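Local coordinates for protein streptokinase domain B (Streptococcus dysgalactiae subsp. equisimilis, PDB 1QQR) that serves as a domain of streptokinase, a non-proteolytic plasminogen activator from streptococci, and so probably takes part in the protein contacts that turn plasminogen into its active form, at residues V126-K129 against G130-P133; Q54-L57 against N58-P62; K36-A39 against I40-I44. One frame throughout, in Å; residues are numbered along the deposited sequence.

Interaction 1. Residues V126-K129 against G130-P133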
ATOM      1  N   VAL A 126      -5.623 -12.364  -8.139  1.00 31.10           N
ATOM      2  CA  VAL A 126      -4.969 -13.612  -7.727  1.00 35.48           C
ATOM      3  C   VAL A 126      -5.584 -14.857  -8.371  1.00 36.48           C
ATOM      4  O   VAL A 126      -6.722 -14.848  -8.836  1.00 37.40           O
ATOM      5  CB  VAL A 126      -4.969 -13.786  -6.194  1.00 32.22           C
ATOM      6  CG1 VAL A 126      -4.208 -12.627  -5.548  1.00 34.05           C
ATOM      7  CG2 VAL A 126      -6.394 -13.874  -5.677  1.00 31.97           C
ATOM      8  N   LEU A 127      -4.839 -15.948  -8.367  1.00 40.09           N
ATOM      9  CA  LEU A 127      -5.296 -17.171  -9.018  1.00 42.31           C
ATOM     10  C   LEU A 127      -5.048 -18.381  -8.133  1.00 46.40           C
ATOM     11  O   LEU A 127      -3.999 -18.471  -7.486  1.00 44.53           O
ATOM     12  CB  LEU A 127      -4.506 -17.315 -10.323  1.00 43.45           C
ATOM     13  CG  LEU A 127      -4.743 -18.383 -11.376  1.00 53.19           C
ATOM     14  CD1 LEU A 127      -5.898 -17.974 -12.280  1.00 62.05           C
ATOM     15  CD2 LEU A 127      -3.492 -18.511 -12.212  1.00 52.26           C
ATOM     16  N   LYS A 128      -5.996 -19.313  -8.079  1.00 45.00           N
ATOM     17  CA  LYS A 128      -5.756 -20.492  -7.264  1.00 49.45           C
ATOM     18  C   LYS A 128      -4.658 -21.204  -8.045  1.00 47.22           C
ATOM     19  O   LYS A 128      -4.736 -21.294  -9.267  1.00 47.60           O
ATOM     20  CB  LYS A 128      -7.009 -21.368  -7.150  1.00 56.53           C
ATOM     21  CG  LYS A 128      -7.063 -22.193  -5.855  1.00 64.25           C
ATOM     22  CD  LYS A 128      -8.071 -23.343  -5.929  1.00 72.31           C
ATOM     23  CE  LYS A 128      -9.509 -22.859  -6.080  1.00 81.01           C
ATOM     24  NZ  LYS A 128     -10.042 -22.191  -4.848  1.00 85.50           N
ATOM     25  N   LYS A 129      -3.611 -21.656  -7.361  1.00 46.81           N
ATOM     26  CA  LYS A 129      -2.515 -22.317  -8.050  1.00 49.92           C
ATOM     27  C   LYS A 129      -3.012 -23.595  -8.685  1.00 48.49           C
ATOM     28  O   LYS A 129      -3.885 -24.280  -8.138  1.00 50.96           O
ATOM     29  CB  LYS A 129      -1.341 -22.583  -7.095  1.00 58.86           C
ATOM     30  CG  LYS A 129      -0.303 -21.452  -7.126  1.00 66.88           C
ATOM     31  CD  LYS A 129       1.053 -21.857  -6.548  1.00 67.32           C
ATOM     32  CE  LYS A 129       0.960 -22.118  -5.055  1.00 68.00           C
ATOM     33  NZ  LYS A 129       2.286 -22.469  -4.478  1.00 69.13           N
ATOM     34  N   GLY A 130      -2.458 -23.910  -9.848  1.00 47.48           N
ATOM     35  CA  GLY A 130      -2.913 -25.084 -10.563  1.00 53.61           C
ATOM     36  C   GLY A 130      -3.934 -24.637 -11.600  1.00 57.38           C
ATOM     37  O   GLY A 130      -3.999 -25.192 -12.700  1.00 61.27           O
ATOM     38  N   GLU A 131      -4.727 -23.620 -11.252  1.00 59.99           N
ATOM     39  CA  GLU A 131      -5.742 -23.080 -12.154  1.00 59.79           C
ATOM     40  C   GLU A 131      -5.129 -22.112 -13.159  1.00 60.60           C
ATOM     41  O   GLU A 131      -3.986 -21.679 -13.009  1.00 59.85           O
ATOM     42  CB  GLU A 131      -6.881 -22.421 -11.356  1.00 55.64           C
ATOM     43  CG  GLU A 131      -7.866 -23.467 -10.785  1.00 70.73           C
ATOM     44  CD  GLU A 131      -9.074 -22.885 -10.036  1.00 76.26           C
ATOM     45  OE1 GLU A 131      -9.641 -21.856 -10.474  1.00 73.11           O
ATOM     46  OE2 GLU A 131      -9.472 -23.485  -9.010  1.00 79.33           O
ATOM     47  N   LYS A 132      -5.886 -21.816 -14.210  1.00 64.10           N
ATOM     48  CA  LYS A 132      -5.431 -20.927 -15.274  1.00 67.69           C
ATOM     49  C   LYS A 132      -6.500 -19.896 -15.589  1.00 66.24           C
ATOM     50  O   LYS A 132      -7.689 -20.156 -15.434  1.00 67.88           O
ATOM     51  CB  LYS A 132      -5.151 -21.727 -16.548  1.00 73.99           C
ATOM     52  CG  LYS A 132      -3.690 -22.011 -16.851  1.00 78.86           C
ATOM     53  CD  LYS A 132      -3.577 -22.817 -18.142  1.00 81.36           C
ATOM     54  CE  LYS A 132      -2.131 -23.092 -18.516  1.00 84.54           C
ATOM     55  NZ  LYS A 132      -2.037 -23.866 -19.788  1.00 87.89           N
ATOM     56  N   PRO A 133      -6.089 -18.709 -16.045  1.00 64.49           N
ATOM     57  CA  PRO A 133      -7.046 -17.653 -16.381  1.00 67.16           C
ATOM     58  C   PRO A 133      -7.893 -17.985 -17.618  1.00 69.43           C
ATOM     59  O   PRO A 133      -8.078 -19.152 -17.965  1.00 67.01           O
ATOM     60  CB  PRO A 133      -6.149 -16.429 -16.590  1.00 64.36           C
ATOM     61  CG  PRO A 133      -4.877 -17.032 -17.103  1.00 64.57           C
ATOM     62  CD  PRO A 133      -4.703 -18.243 -16.211  1.00 61.65           C
TER

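Interaction 2. Residues Q54-L57 against N58-P62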
ATOM      1  N   GLN A  54       2.730 -11.026  -1.728  1.00 31.08           N
ATOM      2  CA  GLN A  54       2.764 -12.475  -1.847  1.00 29.80           C
ATOM      3  C   GLN A  54       2.815 -13.092  -0.453  1.00 39.23           C
ATOM      4  O   GLN A  54       2.107 -14.051  -0.173  1.00 39.26           O
ATOM      5  CB  GLN A  54       3.975 -12.920  -2.694  1.00 35.59           C
ATOM      6  CG  GLN A  54       4.084 -14.443  -2.984  1.00 34.47           C
ATOM      7  CD  GLN A  54       2.819 -15.038  -3.652  1.00 51.36           C
ATOM      8  OE1 GLN A  54       2.458 -14.670  -4.779  1.00 41.73           O
ATOM      9  NE2 GLN A  54       2.149 -15.962  -2.949  1.00 40.09           N
ATOM     10  N   SER A  55       3.614 -12.530   0.447  1.00 38.47           N
ATOM     11  CA  SER A  55       3.687 -13.121   1.773  1.00 36.22           C
ATOM     12  C   SER A  55       2.366 -12.944   2.524  1.00 39.52           C
ATOM     13  O   SER A  55       1.911 -13.857   3.224  1.00 38.66           O
ATOM     14  CB  SER A  55       4.881 -12.556   2.565  1.00 38.91           C
ATOM     15  OG  SER A  55       4.549 -11.424   3.353  1.00 45.95           O
ATOM     16  N   ILE A  56       1.724 -11.791   2.374  1.00 38.99           N
ATOM     17  CA  ILE A  56       0.446 -11.592   3.045  1.00 37.56           C
ATOM     18  C   ILE A  56      -0.581 -12.562   2.458  1.00 40.84           C
ATOM     19  O   ILE A  56      -1.379 -13.153   3.191  1.00 38.53           O
ATOM     20  CB  ILE A  56      -0.040 -10.162   2.872  1.00 40.90           C
ATOM     21  CG1 ILE A  56       0.806  -9.245   3.760  1.00 39.35           C
ATOM     22  CG2 ILE A  56      -1.522 -10.071   3.184  1.00 37.81           C
ATOM     23  CD1 ILE A  56       0.487  -7.795   3.633  1.00 38.19           C
ATOM     24  N   LEU A  57      -0.538 -12.728   1.132  1.00 38.25           N
ATOM     25  CA  LEU A  57      -1.435 -13.637   0.424  1.00 39.91           C
ATOM     26  C   LEU A  57      -1.237 -15.069   0.937  1.00 39.27           C
ATOM     27  O   LEU A  57      -2.201 -15.798   1.130  1.00 39.70           O
ATOM     28  CB  LEU A  57      -1.171 -13.599  -1.095  1.00 34.59           C
ATOM     29  CG  LEU A  57      -2.088 -14.528  -1.909  1.00 39.12           C
ATOM     30  CD1 LEU A  57      -3.553 -14.084  -1.718  1.00 32.85           C
ATOM     31  CD2 LEU A  57      -1.715 -14.497  -3.390  1.00 32.30           C
ATOM     32  N   ASN A  58       0.009 -15.468   1.158  1.00 40.30           N
ATOM     33  CA  ASN A  58       0.287 -16.808   1.663  1.00 49.84           C
ATOM     34  C   ASN A  58      -0.387 -17.032   3.006  1.00 51.08           C
ATOM     35  O   ASN A  58      -1.070 -18.034   3.190  1.00 57.24           O
ATOM     36  CB  ASN A  58       1.797 -17.040   1.810  1.00 52.59           C
ATOM     37  CG  ASN A  58       2.497 -17.226   0.468  1.00 62.22           C
ATOM     38  OD1 ASN A  58       3.734 -17.203   0.390  1.00 68.00           O
ATOM     39  ND2 ASN A  58       1.712 -17.419  -0.595  1.00 60.16           N
ATOM     40  N   LYS A  59      -0.219 -16.099   3.939  1.00 51.29           N
ATOM     41  CA  LYS A  59      -0.823 -16.258   5.258  1.00 53.54           C
ATOM     42  C   LYS A  59      -2.341 -16.301   5.226  1.00 54.07           C
ATOM     43  O   LYS A  59      -2.938 -17.231   5.748  1.00 59.26           O
ATOM     44  CB  LYS A  59      -0.398 -15.139   6.204  1.00 56.79           C
ATOM     45  CG  LYS A  59       1.095 -15.018   6.422  1.00 73.89           C
ATOM     46  CD  LYS A  59       1.402 -13.857   7.385  1.00 82.38           C
ATOM     47  CE  LYS A  59       2.902 -13.634   7.576  1.00 83.50           C
ATOM     48  NZ  LYS A  59       3.183 -12.508   8.522  1.00 84.04           N
ATOM     49  N   ASN A  60      -2.972 -15.307   4.612  1.00 53.40           N
ATOM     50  CA  ASN A  60      -4.433 -15.263   4.578  1.00 53.71           C
ATOM     51  C   ASN A  60      -5.112 -16.167   3.572  1.00 56.76           C
ATOM     52  O   ASN A  60      -6.242 -16.578   3.792  1.00 60.01           O
ATOM     53  CB  ASN A  60      -4.926 -13.841   4.327  1.00 55.14           C
ATOM     54  CG  ASN A  60      -4.422 -12.860   5.355  1.00 52.74           C
ATOM     55  OD1 ASN A  60      -4.256 -13.195   6.528  1.00 48.29           O
ATOM     56  ND2 ASN A  60      -4.196 -11.631   4.925  1.00 53.53           N
ATOM     57  N   HIS A  61      -4.444 -16.475   2.467  1.00 54.74           N
ATOM     58  CA  HIS A  61      -5.069 -17.308   1.451  1.00 49.42           C
ATOM     59  C   HIS A  61      -4.142 -18.344   0.852  1.00 49.64           C
ATOM     60  O   HIS A  61      -3.736 -18.243  -0.314  1.00 46.09           O
ATOM     61  CB  HIS A  61      -5.642 -16.424   0.356  1.00 49.65           C
ATOM     62  CG  HIS A  61      -6.642 -15.431   0.856  1.00 55.08           C
ATOM     63  ND1 HIS A  61      -6.351 -14.093   1.010  1.00 60.93           N
ATOM     64  CD2 HIS A  61      -7.932 -15.581   1.235  1.00 53.50           C
ATOM     65  CE1 HIS A  61      -7.421 -13.460   1.458  1.00 59.48           C
ATOM     66  NE2 HIS A  61      -8.393 -14.341   1.602  1.00 58.83           N
ATOM     67  N   PRO A  62      -3.802 -19.371   1.647  1.00 50.54           N
ATOM     68  CA  PRO A  62      -2.914 -20.449   1.203  1.00 46.39           C
ATOM     69  C   PRO A  62      -3.536 -21.118  -0.036  1.00 47.19           C
ATOM     70  O   PRO A  62      -4.753 -21.315  -0.112  1.00 46.50           O
ATOM     71  CB  PRO A  62      -2.851 -21.356   2.432  1.00 46.06           C
ATOM     72  CG  PRO A  62      -4.230 -21.210   3.008  1.00 46.66           C
ATOM     73  CD  PRO A  62      -4.466 -19.719   2.920  1.00 49.65           C
TER

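Interaction 3. Residues K36-A39 against I40-I44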
ATOM      1  N   LYS A  36       7.617  -0.041   7.208  1.00 46.01           N
ATOM      2  CA  LYS A  36       8.808   0.497   7.838  1.00 45.92           C
ATOM      3  C   LYS A  36       8.748   2.018   7.964  1.00 39.92           C
ATOM      4  O   LYS A  36       7.873   2.677   7.402  1.00 41.87           O
ATOM      5  CB  LYS A  36      10.047   0.086   7.036  1.00 44.47           C
ATOM      6  CG  LYS A  36       9.939   0.312   5.535  1.00 53.30           C
ATOM      7  CD  LYS A  36      11.060  -0.439   4.783  1.00 68.33           C
ATOM      8  CE  LYS A  36      10.847  -0.440   3.251  1.00 76.59           C
ATOM      9  NZ  LYS A  36      11.952  -1.088   2.451  1.00 70.12           N
ATOM     10  N   THR A  37       9.683   2.559   8.725  1.00 38.28           N
ATOM     11  CA  THR A  37       9.786   3.985   8.919  1.00 40.95           C
ATOM     12  C   THR A  37      10.975   4.398   8.081  1.00 41.22           C
ATOM     13  O   THR A  37      12.076   3.903   8.270  1.00 47.77           O
ATOM     14  CB  THR A  37      10.025   4.294  10.389  1.00 46.36           C
ATOM     15  OG1 THR A  37       8.989   3.666  11.148  1.00 44.10           O
ATOM     16  CG2 THR A  37       9.981   5.800  10.641  1.00 37.40           C
ATOM     17  N   LEU A  38      10.743   5.286   7.130  1.00 40.98           N
ATOM     18  CA  LEU A  38      11.798   5.719   6.233  1.00 42.88           C
ATOM     19  C   LEU A  38      11.967   7.215   6.301  1.00 43.84           C
ATOM     20  O   LEU A  38      11.249   7.900   7.019  1.00 50.29           O
ATOM     21  CB  LEU A  38      11.448   5.332   4.793  1.00 44.40           C
ATOM     22  CG  LEU A  38      11.348   3.830   4.538  1.00 48.24           C
ATOM     23  CD1 LEU A  38      10.976   3.587   3.074  1.00 44.79           C
ATOM     24  CD2 LEU A  38      12.682   3.177   4.873  1.00 41.77           C
ATOM     25  N   ALA A  39      12.917   7.720   5.530  1.00 44.14           N
ATOM     26  CA  ALA A  39      13.171   9.149   5.489  1.00 43.04           C
ATOM     27  C   ALA A  39      12.780   9.664   4.115  1.00 40.78           C
ATOM     28  O   ALA A  39      12.700   8.895   3.152  1.00 46.39           O
ATOM     29  CB  ALA A  39      14.662   9.425   5.754  1.00 37.73           C
ATOM     30  N   ILE A  40      12.519  10.961   4.035  1.00 40.19           N
ATOM     31  CA  ILE A  40      12.179  11.610   2.780  1.00 43.63           C
ATOM     32  C   ILE A  40      13.282  11.218   1.787  1.00 46.11           C
ATOM     33  O   ILE A  40      14.470  11.266   2.126  1.00 49.81           O
ATOM     34  CB  ILE A  40      12.155  13.162   2.963  1.00 41.67           C
ATOM     35  CG1 ILE A  40      10.750  13.636   3.342  1.00 46.81           C
ATOM     36  CG2 ILE A  40      12.620  13.853   1.696  1.00 50.96           C
ATOM     37  CD1 ILE A  40      10.291  13.172   4.704  1.00 42.06           C
ATOM     38  N   GLY A  41      12.900  10.814   0.578  1.00 42.51           N
ATOM     39  CA  GLY A  41      13.902  10.417  -0.402  1.00 39.32           C
ATOM     40  C   GLY A  41      14.209   8.925  -0.453  1.00 38.77           C
ATOM     41  O   GLY A  41      14.719   8.428  -1.451  1.00 43.63           O
ATOM     42  N   ASP A  42      13.931   8.195   0.618  1.00 36.77           N
ATOM     43  CA  ASP A  42      14.170   6.761   0.585  1.00 36.09           C
ATOM     44  C   ASP A  42      13.248   6.184  -0.493  1.00 40.02           C
ATOM     45  O   ASP A  42      12.234   6.801  -0.863  1.00 42.23           O
ATOM     46  CB  ASP A  42      13.842   6.140   1.936  1.00 41.79           C
ATOM     47  CG  ASP A  42      14.928   6.375   2.959  1.00 50.46           C
ATOM     48  OD1 ASP A  42      15.773   7.267   2.729  1.00 59.67           O
ATOM     49  OD2 ASP A  42      14.936   5.672   3.994  1.00 58.98           O
ATOM     50  N   THR A  43      13.582   5.008  -1.000  1.00 35.30           N
ATOM     51  CA  THR A  43      12.759   4.415  -2.039  1.00 38.01           C
ATOM     52  C   THR A  43      12.242   3.043  -1.668  1.00 35.03           C
ATOM     53  O   THR A  43      12.798   2.370  -0.814  1.00 36.83           O
ATOM     54  CB  THR A  43      13.525   4.262  -3.341  1.00 36.30           C
ATOM     55  OG1 THR A  43      14.677   3.449  -3.096  1.00 43.07           O
ATOM     56  CG2 THR A  43      13.922   5.625  -3.899  1.00 36.64           C
ATOM     57  N   ILE A  44      11.164   2.658  -2.339  1.00 35.74           N
ATOM     58  CA  ILE A  44      10.505   1.368  -2.174  1.00 34.85           C
ATOM     59  C   ILE A  44      10.236   0.987  -3.618  1.00 34.40           C
ATOM     60  O   ILE A  44       9.758   1.823  -4.372  1.00 29.67           O
ATOM     61  CB  ILE A  44       9.178   1.524  -1.425  1.00 37.36           C
ATOM     62  CG1 ILE A  44       9.451   2.079  -0.032  1.00 40.11           C
ATOM     63  CG2 ILE A  44       8.487   0.194  -1.292  1.00 37.11           C
ATOM     64  CD1 ILE A  44       8.226   2.497   0.697  1.00 45.00           C
TER

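Interaction 1. Residues V126-K129 against G130-P133
Leu127 and Glu131 meet where the chain turns back on itself directly after a strand. The methyl CD2 of Leu127 lies against the backbone of the later residue, 3.3 Å from Glu131 O, while its other methyl, CD1, approaches the Lys132-Pro133 peptide and lies 4.1 Å from CD of Pro133. CG of Leu127 stands trans to the backbone N (chi1 -174°), which carries both methyls across to the returning chain. A second contact joins Lys128 and Glu131, whose side chains cross obliquely. It is made by the lysine's methylenes, CD standing 3.4 Å from Glu131 OE2 and CE unusually close to the same oxygen, at 3.0 Å. The chain of Lys128 bends at its last two torsions, and NZ remains 4.4 Å from Glu131 OE2, where opposite charges probably attract, though beyond a salt bridge. Behind these side chains is a type II beta turn from Lys128 to Glu131. Its closing bond runs from Glu131 N to Lys128 O, 3.1 Å long and bent to 142° at the hydrogen; the donor lies above the carbonyl plane. Gly130 takes the third position of the turn with a positive phi of 97°, a backbone conformation that glycine adopts readily. In the second shell, Glu131 OE1 is hydrogen-bonded to Asn20 ND2, which helps to orient the carboxylate, and Lys128 NZ has a weak hydrogen bond with Tyr64 OH and a long, weak ion pair with Asp22. The turn thus ends strand 111-128 at the surface, that strand running between strand 8-18, met by Val126, and strand 64-76, with which Leu127 shares backbone bonds at Thr65 and on which Pro133 rests at Tyr67.

Interaction 2. Residues Q54-L57 against N58-P62
Gln54 sends its side chain trans to the backbone N (chi1 -176°) and then bends it at chi2, which brings its amide beside that of Asn58, one turn further along the same alpha helix. The two amide planes are 48° apart. Gln54 OE1 accepts a hydrogen bond from Ile66 N, so the glutamine amide is tied to strand 64-76 while flanking its helical neighbour. Leu57 is also trans at its first torsion, and its CD1 comes 3.8 Å from CB of His61, the two side chains crossing at about a right angle. Ile56 and Asn60 instead run side by side and point the same way, with Ile56 CG2 3.6 Å from Asn60 ND2. This is the C-terminal end of helix 46-60, the helix that packs on the mixed sheet in what is consistent with the beta-grasp fold of the family. Ile56 and Leu57 reach strand 8-18, both touching Phe16, and the ring of His61 stacks with Phe25. His61 is the first residue to leave helical backbone angles, yet its N still bonds to Leu57 O at 2.7 Å, closing the series of i to i+4 bonds. One step earlier the bond is nearly straight: Asn60 N lies 3.0 Å from Ile56 O with an N-H...O angle of 178°.

Interaction 3. Residues K36-A39 against I40-I44
Two hydrogen bonds tie Ala39 to Asp42. The backbone one, from Asp42 N to Ala39 O, is 2.9 Å long and fairly straight at 162°, its donor tilted from the carbonyl plane. The other is weak: the N-H of Ala39 points almost straight at Asp42 OD2 (170°), with N 3.3 Å away. With CG opposite the carbonyl carbon (chi1 -78°), the Asp42 carboxylate folds back toward Leu38 and Ala39 N at the end of the first strand, and its atom OD2 also lies 3.5 Å from Leu38 CD2. The apolar contacts centre on Leu38. Its CD1 extends to Ile44, 3.8 Å from CG1 and equally close to the end methyl, and both side chains also touch Val10 of strand 8-18. Further out, CE of Lys36 passes 4.4 Å from Ile44 CG1. Backbone bonds hold the turn and the strand after it, Gly41 and Asp42 pairing with Val95 and Ile44 with Tyr93. The arrangement is a type II beta turn from Ala39 to Asp42, with Gly41 at its third position as that turn favours; here it leads from strand 33-38 of the large mixed sheet to strand 43-45 of a separate two-stranded sheet.

Along the chain, interaction 3 comes first, then interaction 2, then interaction 1. Strand 43-45, which interaction 3 enters, runs on into helix 46-60, whose C-terminal end is interaction 2; their centres are 25 Å apart. Interactions 1 and 2 are 14 Å apart between centres and touch, Val126 CG1 packing 3.8 Å from Leu57 CD2, where the helix meets strand 111-128. Interactions 1 and 3 sit on opposite sides of the chain's centre, 34 Å apart between centres, yet both adjoin the same mixed sheet. They are thus turns at far-apart ends of strands of that sheet, and interaction 2 is the end of the helix that packs on it.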